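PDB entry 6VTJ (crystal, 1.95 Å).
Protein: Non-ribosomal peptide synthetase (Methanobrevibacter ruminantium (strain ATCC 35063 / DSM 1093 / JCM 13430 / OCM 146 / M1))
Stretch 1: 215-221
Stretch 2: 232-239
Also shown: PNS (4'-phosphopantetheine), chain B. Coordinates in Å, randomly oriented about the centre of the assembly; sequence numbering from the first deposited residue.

Stretch 1 (215-221) INSAALV
Stretch 2 (232-239) RVNVDGVI

The carboxamide of Asn234, on a helix, clamps the backbone of Leu220, in an extended loop, through two hydrogen bonds. Leu220 N donates to Asn234 OD1 (2.8 Å, N-H...O angle 167°), and Asn234 ND2 donates to Leu220 O (3.0 Å, 161°). Because a primary amide carries a donor and an acceptor side by side, it can satisfy both backbone polar groups of one extended residue, much as a neighbouring strand would. Asn234 (phi/psi -84/-21) adopts chi1 -68° (m) with chi2 4°; its CA-to-CB bond points sideways, yet the amide end comes nearer the loop. Leu220 is extended at -100/110, with chi1 156° (t) and chi2 59° (p).

Two waters extend the polar network. Water 1 accepts from Asn216 ND2 (3.1 Å) and donates to Ala218 O (2.7 Å) and Val233 O (3.0 Å), joining strand end, loop and helix. Water 2 donates to Gly237 O (2.9 Å) and, weakly, to Asn216 OD1 (2.8 Å). The CA-to-CB bond of Asn216 (-102/92, chi1 -168° (t), chi2 63°) points toward the helix, and both ends of its amide reach the helix through water.

Stretch 1 leaves its strand after Ile215 (-114/112) and Asn216, turns at Ser217 (-105/-5), and continues through Ala218 (-63/132) and Ala219 (-165/150) to Leu220 and Val221 (-103/38). Stretch 2 is helical throughout, with a wider pi-type turn at 232-236, where Gly237 N donates weakly to Arg232 O (3.0 Å); Val235, at -115/-59, departs most from regular helical angles. Further on, Ile239 N donates to Val235 O at 2.9 Å. The chains run in opposite senses: Asn216 CA lies 7.4 Å from Val238 CA, and Ala219 CA 5.4 Å from Asn234 CA.

Packing beside the clamp centres on Val233 and Leu220. The CA-to-CB bond of Val233, chi1 176° (t), points toward the loop; its CG1 lies 3.8 Å from Leu220 N and 4.0 Å from Ala219 CA, while Leu220 CB and Val233 CB approach to 4.4 Å. The small Ala219 sits close to the amide, its CA 3.3 Å from Asn234 OD1. Farther along, Val238 (chi1 165°, t) places CG2 3.5 Å from Asn216 ND2. In all, the stretches bury 256 Å², both sides summed.

At the periphery, Arg232 NH1 and Asp236 OD2 form a salt bridge within the helix (3.4 Å), including a weak hydrogen bond. The CA-to-CB bond of Val221 (chi1 -53°, m) points away from the helix, and its O accepts a weak hydrogen bond from 4'-phosphopantetheine N41 at 3.5 Å.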

# COMPACT_ATOMS: atom_id res chain seq x y z
N ILE A 215 15.03 -3.34 8.21
CA ILE A 215 13.97 -3.56 7.24
C ILE A 215 12.75 -2.79 7.71
O ILE A 215 12.14 -3.11 8.74
CB ILE A 215 13.67 -5.05 7.04
CG1 ILE A 215 14.97 -5.80 6.71
CG2 ILE A 215 12.64 -5.22 5.94
CD1 ILE A 215 14.78 -7.22 6.20
N ASN A 216 12.40 -1.74 6.95
CA ASN A 216 11.33 -0.82 7.31
C ASN A 216 10.09 -1.16 6.51
O ASN A 216 9.90 -0.72 5.37
CB ASN A 216 11.73 0.63 7.08
CG ASN A 216 10.75 1.58 7.73
OD1 ASN A 216 10.60 1.57 8.95
ND2 ASN A 216 10.02 2.33 6.93
N SER A 217 9.24 -2.00 7.11
CA SER A 217 7.95 -2.33 6.54
C SER A 217 6.81 -1.64 7.27
O SER A 217 5.67 -1.76 6.83
CB SER A 217 7.73 -3.85 6.52
OG SER A 217 7.34 -4.30 7.81
N ALA A 218 7.08 -0.93 8.36
CA ALA A 218 6.04 -0.13 8.98
C ALA A 218 5.60 0.94 8.00
O ALA A 218 6.43 1.64 7.42
CB ALA A 218 6.52 0.53 10.27
N ALA A 219 4.28 1.07 7.84
CA ALA A 219 3.64 1.99 6.92
C ALA A 219 2.17 2.11 7.29
O ALA A 219 1.56 1.15 7.77
CB ALA A 219 3.75 1.53 5.48
N LEU A 220 1.59 3.28 7.01
CA LEU A 220 0.14 3.46 7.01
C LEU A 220 -0.31 3.41 5.55
O LEU A 220 0.02 4.30 4.77
CB LEU A 220 -0.22 4.78 7.71
CG LEU A 220 -1.54 5.48 7.38
CD1 LEU A 220 -2.66 4.53 7.71
CD2 LEU A 220 -1.67 6.68 8.26
N VAL A 221 -1.01 2.33 5.17
CA VAL A 221 -1.30 2.08 3.76
C VAL A 221 -2.74 2.46 3.41
O VAL A 221 -3.38 1.81 2.58
CB VAL A 221 -0.99 0.62 3.36
CG1 VAL A 221 0.44 0.26 3.76
CG2 VAL A 221 -1.95 -0.39 3.97
N ARG A 232 3.65 11.31 8.80
CA ARG A 232 4.49 11.07 9.98
C ARG A 232 5.01 9.64 9.99
O ARG A 232 6.18 9.41 10.29
CB ARG A 232 3.70 11.34 11.27
CG ARG A 232 3.35 12.79 11.53
CD ARG A 232 4.43 13.47 12.31
NE ARG A 232 4.53 12.97 13.68
CZ ARG A 232 5.64 12.46 14.21
NH1 ARG A 232 6.76 12.39 13.48
NH2 ARG A 232 5.64 12.03 15.47
N VAL A 233 4.14 8.68 9.69
CA VAL A 233 4.56 7.28 9.70
C VAL A 233 5.42 6.98 8.48
O VAL A 233 6.50 6.39 8.59
CB VAL A 233 3.35 6.33 9.77
CG1 VAL A 233 3.81 4.87 9.67
CG2 VAL A 233 2.56 6.55 11.05
N ASN A 234 4.95 7.39 7.30
CA ASN A 234 5.57 6.95 6.05
C ASN A 234 6.79 7.77 5.66
O ASN A 234 7.61 7.29 4.88
CB ASN A 234 4.54 6.99 4.94
CG ASN A 234 3.46 5.95 5.13
OD1 ASN A 234 3.45 5.24 6.14
ND2 ASN A 234 2.55 5.85 4.17
N VAL A 235 6.94 9.00 6.17
CA VAL A 235 8.09 9.80 5.79
C VAL A 235 8.99 10.06 7.00
O VAL A 235 10.17 9.70 6.98
CB VAL A 235 7.69 11.14 5.14
CG1 VAL A 235 8.93 11.88 4.73
CG2 VAL A 235 6.80 10.90 3.94
N ASP A 236 8.44 10.69 8.04
CA ASP A 236 9.25 10.99 9.22
C ASP A 236 9.82 9.71 9.84
O ASP A 236 10.94 9.72 10.36
CB ASP A 236 8.43 11.75 10.27
CG ASP A 236 7.96 13.14 9.78
OD1 ASP A 236 8.50 13.69 8.80
OD2 ASP A 236 7.01 13.69 10.40
N GLY A 237 9.05 8.62 9.83
CA GLY A 237 9.56 7.37 10.37
C GLY A 237 10.73 6.82 9.56
O GLY A 237 11.68 6.27 10.12
N VAL A 238 10.68 6.97 8.23
CA VAL A 238 11.82 6.60 7.40
C VAL A 238 13.02 7.50 7.70
O VAL A 238 14.16 7.03 7.82
CB VAL A 238 11.43 6.64 5.92
CG1 VAL A 238 12.65 6.61 5.05
CG2 VAL A 238 10.51 5.47 5.58
N ILE A 239 12.79 8.81 7.83
CA ILE A 239 13.90 9.71 8.13
C ILE A 239 14.55 9.33 9.45
O ILE A 239 15.77 9.25 9.56
CB ILE A 239 13.43 11.17 8.11
CG1 ILE A 239 13.44 11.67 6.66
CG2 ILE A 239 14.33 12.04 9.00
CD1 ILE A 239 12.46 12.76 6.35
O23 PNS B . -9.97 5.67 7.32
P24 PNS B . -10.97 4.81 6.69
O26 PNS B . -11.38 3.64 7.41
O27 PNS B . -10.26 4.22 5.47
C28 PNS B . -10.94 3.62 4.41
C29 PNS B . -10.07 3.43 3.18
C30 PNS B . -10.89 2.70 2.15
C31 PNS B . -9.69 4.78 2.61
C32 PNS B . -8.85 2.57 3.56
O33 PNS B . -9.29 1.47 4.31
C34 PNS B . -8.03 2.13 2.36
O35 PNS B . -7.47 2.97 1.72
N36 PNS B . -7.95 0.83 2.07
C37 PNS B . -7.18 0.25 1.01
C38 PNS B . -5.76 -0.08 1.40
C39 PNS B . -5.09 -0.94 0.39
O40 PNS B . -5.66 -1.82 -0.17
N41 PNS B . -3.85 -0.66 0.17
O HOH W 1 7.48 4.07 7.00
O HOH W 2 12.44 3.49 9.85